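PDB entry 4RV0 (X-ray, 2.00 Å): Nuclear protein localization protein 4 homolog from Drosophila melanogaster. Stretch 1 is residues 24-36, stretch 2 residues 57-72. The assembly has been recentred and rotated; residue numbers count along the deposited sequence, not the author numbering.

Stretch 1 (24-36) EISPKSNLKHLYD
Stretch 2 (57-72) TELQASGSQLVGTSLR

Stretch 1 leaves a strand at Glu24-Ile25, makes a type I turn from Ser26 to Ser29 (Ser29 N to Ser26 O, 2.9 Å), and enters a helix at Leu31 that runs on past Asp36. Stretch 2 has no helix before Val67; it carries a cis peptide between Ser62 and Gly63, then forms a short helix, Val67-Ser70. The contact buries 835 Å², summed over both sides, and is best read from Leu31, Val67 and Tyr35, the residues most covered.

The backbones meet at a single beta bridge, Asn30 with Leu66, CA to CA 4.1 Å. Pro27 lies nearest Gly68 and Lys32 nearest Ser62, so the register descends in stretch 2 as it rises in stretch 1: the segments run antiparallel. Two hydrogen bonds flank the bridge: Val67 N to Ser29 O, 2.7 Å and nearly straight at 170°, and Leu31 N to Gln65 O, 3.0 Å at 145°. A third joins Gly68 N to Pro27 O, 2.7 Å. Leu31 N, Val67 N and Gly68 N lie in first helical turns, where no carbonyl of the same helix stands four residues back, and each bonds to a carbonyl across the contact. At Gly68 an ideal CB would come within 2.7 Å of Pro27 O, a clash that the absent side chain avoids. Asn30 (chi1 p, 58°) caps its own helix, its OD1 accepting from His33 N at 3.0 Å.

The CA-to-CB bond of Leu31 (phi/psi -62/-34; chi m, t) points toward stretch 2. Its CB lies 3.2 Å from Gln60 O, and its CD2 reaches Leu59 CD2 at 4.1 Å and Leu71 CD1 at 4.3 Å. One turn on, Leu34 (t, p) adds to this apolar cluster, its CD2 lying 4.0 Å from Leu59 CD2 and 3.8 Å from Leu71 CD1. Leu59 is m, p and Leu71 m, t.

Val67 (-50/-50; chi1 t, 160°) sets its CB sideways, yet CG2 meets Ile25 CD1 (t, t) at 3.8 Å and Leu34 CB at 4.4 Å. The residue that donates its amide to Ser29 therefore also supplies a methyl to the apolar packing.

The CA-to-CB bond of Tyr35 (chi1 m, -86°; chi2 -98°) points toward stretch 2, and the side chain combines polar and apolar contacts. Its OH donates to Leu59 O in a very short hydrogen bond of 2.4 Å, with that oxygen at the ring edge, near its plane. Over one face sits Ala61 CB, 4.1 Å from the ring centroid and 11° off the normal, a CH-pi contact; the closest side-chain atoms are Tyr35 CD2 and Ala61 CB, 4.0 Å apart.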

ATOM      1  N   GLU B  24      10.570  12.858  -8.075  1.00 15.46           N
ATOM      2  CA  GLU B  24      11.054  14.089  -7.457  1.00 16.04           C
ATOM      3  C   GLU B  24      11.101  15.184  -8.512  1.00 19.95           C
ATOM      4  O   GLU B  24      11.712  15.011  -9.577  1.00 18.36           O
ATOM      5  CB  GLU B  24      12.425  13.899  -6.806  1.00 23.75           C
ATOM      6  CG  GLU B  24      12.425  12.878  -5.676  1.00 30.66           C
ATOM      7  CD  GLU B  24      13.800  12.664  -5.067  1.00 43.75           C
ATOM      8  OE1 GLU B  24      14.804  13.121  -5.660  1.00 46.93           O
ATOM      9  OE2 GLU B  24      13.875  12.021  -4.000  1.00 45.63           O
ATOM     10  N   ILE B  25      10.428  16.296  -8.229  1.00 16.87           N
ATOM     11  CA  ILE B  25      10.262  17.361  -9.208  1.00 18.12           C
ATOM     12  C   ILE B  25      10.111  18.721  -8.520  1.00 20.42           C
ATOM     13  O   ILE B  25       9.549  18.823  -7.430  1.00 19.69           O
ATOM     14  CB  ILE B  25       9.064  17.048 -10.145  1.00 16.91           C
ATOM     15  CG1 ILE B  25       8.926  18.104 -11.234  1.00 14.69           C
ATOM     16  CG2 ILE B  25       7.766  16.899  -9.351  1.00 14.79           C
ATOM     17  CD1 ILE B  25       7.888  17.741 -12.278  1.00 15.29           C
ATOM     18  N   SER B  26      10.634  19.769  -9.151  1.00 25.55           N
ATOM     19  CA  SER B  26      10.456  21.115  -8.632  1.00 21.43           C
ATOM     20  C   SER B  26       8.990  21.493  -8.730  1.00 16.60           C
ATOM     21  O   SER B  26       8.354  21.252  -9.751  1.00 16.84           O
ATOM     22  CB  SER B  26      11.335  22.131  -9.369  1.00 23.07           C
ATOM     23  OG  SER B  26      11.098  23.439  -8.874  1.00 21.40           O
ATOM     24  N   PRO B  27       8.433  22.047  -7.642  1.00 16.66           N
ATOM     25  CA  PRO B  27       7.051  22.540  -7.618  1.00 21.85           C
ATOM     26  C   PRO B  27       6.848  23.719  -8.558  1.00 23.05           C
ATOM     27  O   PRO B  27       5.706  24.065  -8.878  1.00 21.75           O
ATOM     28  CB  PRO B  27       6.858  22.988  -6.158  1.00 19.21           C
ATOM     29  CG  PRO B  27       8.228  23.192  -5.629  1.00 20.74           C
ATOM     30  CD  PRO B  27       9.101  22.209  -6.338  1.00 21.52           C
ATOM     31  N   LYS B  28       7.945  24.322  -9.001  1.00 19.31           N
ATOM     32  CA  LYS B  28       7.861  25.419  -9.951  1.00 24.91           C
ATOM     33  C   LYS B  28       7.952  24.876 -11.370  1.00 22.89           C
ATOM     34  O   LYS B  28       7.900  25.637 -12.335  1.00 34.80           O
ATOM     35  CB  LYS B  28       8.959  26.449  -9.677  1.00 23.99           C
ATOM     36  CG  LYS B  28       8.786  27.103  -8.308  1.00 27.58           C
ATOM     37  CD  LYS B  28      10.069  27.720  -7.788  1.00 33.39           C
ATOM     38  CE  LYS B  28       9.808  28.544  -6.517  1.00 44.71           C
ATOM     39  NZ  LYS B  28       9.056  29.807  -6.762  1.00 43.12           N
ATOM     40  N   SER B  29       8.092  23.559 -11.511  1.00 19.59           N
ATOM     41  CA  SER B  29       7.968  22.971 -12.840  1.00 26.32           C
ATOM     42  C   SER B  29       6.505  22.963 -13.218  1.00 25.86           C
ATOM     43  O   SER B  29       5.617  23.202 -12.390  1.00 22.81           O
ATOM     44  CB  SER B  29       8.511  21.540 -12.911  1.00 23.70           C
ATOM     45  OG  SER B  29       9.906  21.512 -12.734  1.00 23.82           O
ATOM     46  N   ASN B  30       6.269  22.695 -14.489  1.00 27.77           N
ATOM     47  CA  ASN B  30       4.937  22.667 -15.029  1.00 23.84           C
ATOM     48  C   ASN B  30       4.431  21.236 -15.143  1.00 24.99           C
ATOM     49  O   ASN B  30       5.221  20.290 -15.072  1.00 20.60           O
ATOM     50  CB  ASN B  30       4.952  23.350 -16.379  1.00 28.96           C
ATOM     51  CG  ASN B  30       5.914  22.685 -17.323  1.00 28.88           C
ATOM     52  OD1 ASN B  30       5.570  21.690 -17.961  1.00 30.32           O
ATOM     53  ND2 ASN B  30       7.148  23.193 -17.381  1.00 29.00           N
ATOM     54  N   LEU B  31       3.125  21.076 -15.331  1.00 23.29           N
ATOM     55  CA  LEU B  31       2.533  19.747 -15.413  1.00 23.20           C
ATOM     56  C   LEU B  31       3.050  18.900 -16.584  1.00 24.68           C
ATOM     57  O   LEU B  31       3.128  17.672 -16.466  1.00 21.25           O
ATOM     58  CB  LEU B  31       1.003  19.821 -15.435  1.00 19.40           C
ATOM     59  CG  LEU B  31       0.286  20.193 -14.129  1.00 26.09           C
ATOM     60  CD1 LEU B  31      -1.231  20.171 -14.325  1.00 26.65           C
ATOM     61  CD2 LEU B  31       0.691  19.287 -12.985  1.00 19.04           C
ATOM     62  N   LYS B  32       3.370  19.525 -17.720  1.00 22.02           N
ATOM     63  CA  LYS B  32       3.952  18.762 -18.824  1.00 20.81           C
ATOM     64  C   LYS B  32       5.252  18.093 -18.430  1.00 14.30           C
ATOM     65  O   LYS B  32       5.515  16.956 -18.825  1.00 15.70           O
ATOM     66  CB  LYS B  32       4.193  19.608 -20.081  1.00 23.66           C
ATOM     67  CG  LYS B  32       4.903  18.783 -21.164  1.00 17.82           C
ATOM     68  CD  LYS B  32       4.961  19.477 -22.499  1.00 18.84           C
ATOM     69  CE  LYS B  32       5.693  18.639 -23.540  1.00 14.35           C
ATOM     70  NZ  LYS B  32       7.139  18.405 -23.275  1.00  7.52           N
ATOM     71  N   HIS B  33       6.069  18.795 -17.656  1.00 13.08           N
ATOM     72  CA  HIS B  33       7.316  18.213 -17.205  1.00 13.93           C
ATOM     73  C   HIS B  33       7.063  16.989 -16.337  1.00 11.39           C
ATOM     74  O   HIS B  33       7.821  16.023 -16.399  1.00 11.95           O
ATOM     75  CB  HIS B  33       8.186  19.243 -16.481  1.00 14.41           C
ATOM     76  CG  HIS B  33       9.524  18.711 -16.068  1.00 15.84           C
ATOM     77  ND1 HIS B  33      10.035  18.891 -14.809  1.00 18.35           N
ATOM     78  CD2 HIS B  33      10.442  17.990 -16.752  1.00 15.92           C
ATOM     79  CE1 HIS B  33      11.228  18.309 -14.724  1.00 13.86           C
ATOM     80  NE2 HIS B  33      11.484  17.749 -15.896  1.00 15.10           N
ATOM     81  N   LEU B  34       5.996  17.026 -15.540  1.00 12.41           N
ATOM     82  CA  LEU B  34       5.614  15.872 -14.727  1.00 13.66           C
ATOM     83  C   LEU B  34       5.277  14.704 -15.643  1.00 10.93           C
ATOM     84  O   LEU B  34       5.748  13.578 -15.440  1.00  8.37           O
ATOM     85  CB  LEU B  34       4.430  16.200 -13.812  1.00 11.45           C
ATOM     86  CG  LEU B  34       3.863  15.079 -12.929  1.00 10.07           C
ATOM     87  CD1 LEU B  34       4.903  14.521 -11.957  1.00  9.00           C
ATOM     88  CD2 LEU B  34       2.633  15.581 -12.154  1.00 11.89           C
ATOM     89  N   TYR B  35       4.478  14.984 -16.666  1.00 11.72           N
ATOM     90  CA  TYR B  35       4.125  13.968 -17.655  1.00 11.82           C
ATOM     91  C   TYR B  35       5.373  13.411 -18.340  1.00 10.68           C
ATOM     92  O   TYR B  35       5.514  12.193 -18.491  1.00 10.95           O
ATOM     93  CB  TYR B  35       3.133  14.517 -18.677  1.00 12.07           C
ATOM     94  CG  TYR B  35       1.672  14.418 -18.270  1.00 13.14           C
ATOM     95  CD1 TYR B  35       0.881  13.381 -18.726  1.00  9.29           C
ATOM     96  CD2 TYR B  35       1.087  15.373 -17.437  1.00 17.93           C
ATOM     97  CE1 TYR B  35      -0.463  13.290 -18.375  1.00 15.03           C
ATOM     98  CE2 TYR B  35      -0.260  15.295 -17.077  1.00 14.03           C
ATOM     99  CZ  TYR B  35      -1.025  14.245 -17.548  1.00 18.77           C
ATOM    100  OH  TYR B  35      -2.361  14.141 -17.204  1.00 17.39           O
ATOM    101  N   ASP B  36       6.274  14.300 -18.755  1.00 10.02           N
ATOM    102  CA  ASP B  36       7.523  13.873 -19.382  1.00 11.68           C
ATOM    103  C   ASP B  36       8.357  13.031 -18.413  1.00  8.43           C
ATOM    104  O   ASP B  36       8.963  12.033 -18.805  1.00  9.18           O
ATOM    105  CB  ASP B  36       8.355  15.074 -19.888  1.00  9.09           C
ATOM    106  CG  ASP B  36       7.738  15.770 -21.109  1.00 15.21           C
ATOM    107  OD1 ASP B  36       7.034  15.097 -21.895  1.00 13.81           O
ATOM    108  OD2 ASP B  36       7.984  16.993 -21.292  1.00 12.16           O
ATOM    109  N   THR B  57     -10.788  13.867 -12.075  1.00 32.74           N
ATOM    110  CA  THR B  57     -10.115  15.124 -12.308  1.00 33.31           C
ATOM    111  C   THR B  57      -8.769  14.865 -12.977  1.00 32.31           C
ATOM    112  O   THR B  57      -7.811  14.430 -12.336  1.00 26.95           O
ATOM    113  CB  THR B  57      -9.940  15.875 -10.984  1.00 33.12           C
ATOM    114  OG1 THR B  57     -11.183  15.841 -10.267  1.00 34.62           O
ATOM    115  CG2 THR B  57      -9.535  17.316 -11.227  1.00 30.55           C
ATOM    116  N   GLU B  58      -8.713  15.095 -14.283  1.00 29.44           N
ATOM    117  CA  GLU B  58      -7.475  14.915 -15.025  1.00 26.66           C
ATOM    118  C   GLU B  58      -6.545  16.099 -14.805  1.00 26.48           C
ATOM    119  O   GLU B  58      -6.976  17.252 -14.789  1.00 28.81           O
ATOM    120  CB  GLU B  58      -7.759  14.719 -16.519  1.00 28.78           C
ATOM    121  CG  GLU B  58      -6.525  14.390 -17.350  1.00 26.94           C
ATOM    122  CD  GLU B  58      -6.857  14.012 -18.790  1.00 41.22           C
ATOM    123  OE1 GLU B  58      -8.038  13.737 -19.099  1.00 36.92           O
ATOM    124  OE2 GLU B  58      -5.921  13.986 -19.618  1.00 46.27           O
ATOM    125  N   LEU B  59      -5.271  15.788 -14.583  1.00 26.74           N
ATOM    126  CA  LEU B  59      -4.194  16.762 -14.609  1.00 25.17           C
ATOM    127  C   LEU B  59      -3.868  17.052 -16.078  1.00 27.37           C
ATOM    128  O   LEU B  59      -3.650  16.125 -16.863  1.00 30.48           O
ATOM    129  CB  LEU B  59      -2.957  16.205 -13.904  1.00 19.50           C
ATOM    130  CG  LEU B  59      -2.834  16.130 -12.373  1.00 25.62           C
ATOM    131  CD1 LEU B  59      -3.632  14.991 -11.776  1.00 22.83           C
ATOM    132  CD2 LEU B  59      -1.381  15.951 -11.991  1.00 18.67           C
ATOM    133  N   GLN B  60      -3.880  18.323 -16.464  1.00 27.92           N
ATOM    134  CA  GLN B  60      -3.627  18.693 -17.860  1.00 29.78           C
ATOM    135  C   GLN B  60      -2.139  18.738 -18.220  1.00 30.95           C
ATOM    136  O   GLN B  60      -1.362  19.445 -17.578  1.00 32.15           O
ATOM    137  CB  GLN B  60      -4.288  20.039 -18.181  1.00 33.79           C
ATOM    138  CG  GLN B  60      -5.784  20.041 -17.927  1.00 35.29           C
ATOM    139  CD  GLN B  60      -6.499  18.921 -18.645  1.00 41.98           C
ATOM    140  OE1 GLN B  60      -7.118  18.064 -18.012  1.00 43.52           O
ATOM    141  NE2 GLN B  60      -6.450  18.936 -19.971  1.00 42.75           N
ATOM    142  N   ALA B  61      -1.741  17.995 -19.250  1.00 28.14           N
ATOM    143  CA  ALA B  61      -0.373  18.081 -19.758  1.00 28.87           C
ATOM    144  C   ALA B  61      -0.065  19.506 -20.251  1.00 35.28           C
ATOM    145  O   ALA B  61      -0.403  19.857 -21.381  1.00 41.40           O
ATOM    146  CB  ALA B  61      -0.171  17.076 -20.878  1.00 25.43           C
ATOM    147  N   SER B  62       0.594  20.291 -19.393  1.00 35.13           N
ATOM    148  CA  SER B  62       0.817  21.745 -19.540  1.00 36.35           C
ATOM    149  C   SER B  62       1.628  22.181 -20.833  1.00 38.93           C
ATOM    150  O   SER B  62       1.291  21.657 -21.897  1.00 40.62           O
ATOM    151  CB  SER B  62       1.380  22.242 -18.199  1.00 31.15           C
ATOM    152  OG  SER B  62       0.334  22.633 -17.327  1.00 40.44           O
ATOM    153  N   GLY B  63       2.604  23.114 -20.876  1.00 38.40           N
ATOM    154  CA  GLY B  63       3.359  23.789 -19.828  1.00 38.30           C
ATOM    155  C   GLY B  63       2.628  25.010 -19.306  1.00 39.86           C
ATOM    156  O   GLY B  63       1.759  25.570 -19.976  1.00 48.04           O
ATOM    157  N   SER B  64       2.990  25.384 -18.081  1.00 40.52           N
ATOM    158  CA  SER B  64       2.448  26.513 -17.317  1.00 39.92           C
ATOM    159  C   SER B  64       1.010  26.232 -16.846  1.00 41.88           C
ATOM    160  O   SER B  64       0.051  26.933 -17.188  1.00 48.00           O
ATOM    161  CB  SER B  64       2.525  27.836 -18.096  1.00 43.73           C
ATOM    162  OG  SER B  64       1.680  27.826 -19.238  1.00 55.50           O
ATOM    163  N   GLN B  65       0.903  25.170 -16.063  1.00 37.83           N
ATOM    164  CA  GLN B  65       0.075  25.115 -14.881  1.00 29.99           C
ATOM    165  C   GLN B  65       1.204  24.569 -14.052  1.00 28.63           C
ATOM    166  O   GLN B  65       1.865  23.628 -14.483  1.00 31.12           O
ATOM    167  CB  GLN B  65      -1.107  24.157 -15.000  1.00 29.07           C
ATOM    168  CG  GLN B  65      -2.191  24.645 -15.961  1.00 41.47           C
ATOM    169  CD  GLN B  65      -3.326  23.648 -16.144  1.00 37.76           C
ATOM    170  OE1 GLN B  65      -3.196  22.470 -15.807  1.00 47.40           O
ATOM    171  NE2 GLN B  65      -4.425  24.106 -16.733  1.00 35.16           N
ATOM    172  N   LEU B  66       1.505  25.159 -12.912  1.00 24.55           N
ATOM    173  CA  LEU B  66       2.686  24.685 -12.225  1.00 26.68           C
ATOM    174  C   LEU B  66       2.326  23.471 -11.389  1.00 30.56           C
ATOM    175  O   LEU B  66       1.173  23.303 -10.967  1.00 31.43           O
ATOM    176  CB  LEU B  66       3.293  25.789 -11.351  1.00 31.00           C
ATOM    177  CG  LEU B  66       3.653  27.091 -12.081  1.00 26.78           C
ATOM    178  CD1 LEU B  66       4.239  28.115 -11.140  1.00 29.64           C
ATOM    179  CD2 LEU B  66       4.628  26.811 -13.201  1.00 32.13           C
ATOM    180  N   VAL B  67       3.312  22.595 -11.218  1.00 29.09           N
ATOM    181  CA  VAL B  67       3.182  21.447 -10.335  1.00 28.59           C
ATOM    182  C   VAL B  67       2.671  21.912  -8.976  1.00 25.51           C
ATOM    183  O   VAL B  67       1.682  21.393  -8.456  1.00 31.64           O
ATOM    184  CB  VAL B  67       4.532  20.716 -10.183  1.00 23.95           C
ATOM    185  CG1 VAL B  67       4.548  19.847  -8.934  1.00 18.26           C
ATOM    186  CG2 VAL B  67       4.835  19.904 -11.436  1.00 17.17           C
ATOM    187  N   GLY B  68       3.322  22.931  -8.434  1.00 24.74           N
ATOM    188  CA  GLY B  68       3.006  23.422  -7.104  1.00 30.83           C
ATOM    189  C   GLY B  68       1.652  24.072  -6.883  1.00 31.31           C
ATOM    190  O   GLY B  68       1.234  24.232  -5.739  1.00 35.00           O
ATOM    191  N   THR B  69       0.954  24.450  -7.949  1.00 29.32           N
ATOM    192  CA  THR B  69      -0.363  25.044  -7.762  1.00 30.44           C
ATOM    193  C   THR B  69      -1.435  23.982  -7.513  1.00 35.82           C
ATOM    194  O   THR B  69      -2.387  24.213  -6.760  1.00 36.71           O
ATOM    195  CB  THR B  69      -0.778  25.986  -8.925  1.00 38.21           C
ATOM    196  OG1 THR B  69      -0.903  25.249 -10.150  1.00 37.03           O
ATOM    197  CG2 THR B  69       0.241  27.110  -9.098  1.00 36.65           C
ATOM    198  N   SER B  70      -1.277  22.815  -8.134  1.00 33.78           N
ATOM    199  CA  SER B  70      -2.257  21.739  -7.973  1.00 33.20           C
ATOM    200  C   SER B  70      -1.787  20.599  -7.060  1.00 29.31           C
ATOM    201  O   SER B  70      -2.596  19.772  -6.634  1.00 30.11           O
ATOM    202  CB  SER B  70      -2.691  21.194  -9.342  1.00 35.67           C
ATOM    203  OG  SER B  70      -1.575  20.859 -10.152  1.00 34.77           O
ATOM    204  N   LEU B  71      -0.493  20.550  -6.754  1.00 27.52           N
ATOM    205  CA  LEU B  71       0.045  19.415  -6.003  1.00 20.66           C
ATOM    206  C   LEU B  71       0.920  19.843  -4.848  1.00 25.37           C
ATOM    207  O   LEU B  71       1.618  20.856  -4.914  1.00 24.64           O
ATOM    208  CB  LEU B  71       0.862  18.514  -6.929  1.00 19.78           C
ATOM    209  CG  LEU B  71       0.128  17.893  -8.117  1.00 21.33           C
ATOM    210  CD1 LEU B  71       1.131  17.364  -9.141  1.00 15.86           C
ATOM    211  CD2 LEU B  71      -0.790  16.775  -7.638  1.00 22.57           C
ATOM    212  N   ARG B  72       0.883  19.041  -3.790  1.00 22.02           N
ATOM    213  CA  ARG B  72       1.724  19.239  -2.626  1.00 21.65           C
ATOM    214  C   ARG B  72       2.691  18.074  -2.450  1.00 17.50           C
ATOM    215  O   ARG B  72       2.434  16.966  -2.930  1.00 18.38           O
ATOM    216  CB  ARG B  72       0.821  19.402  -1.405  1.00 24.60           C
ATOM    217  CG  ARG B  72      -0.125  20.605  -1.548  1.00 31.84           C
ATOM    218  CD  ARG B  72      -1.063  20.722  -0.371  1.00 34.24           C
ATOM    219  NE  ARG B  72      -0.360  21.028   0.866  1.00 43.99           N
ATOM    220  CZ  ARG B  72      -0.968  21.351   2.002  1.00 55.09           C
ATOM    221  NH1 ARG B  72      -2.297  21.403   2.050  1.00 52.37           N
ATOM    222  NH2 ARG B  72      -0.252  21.616   3.089  1.00 50.90           N
TER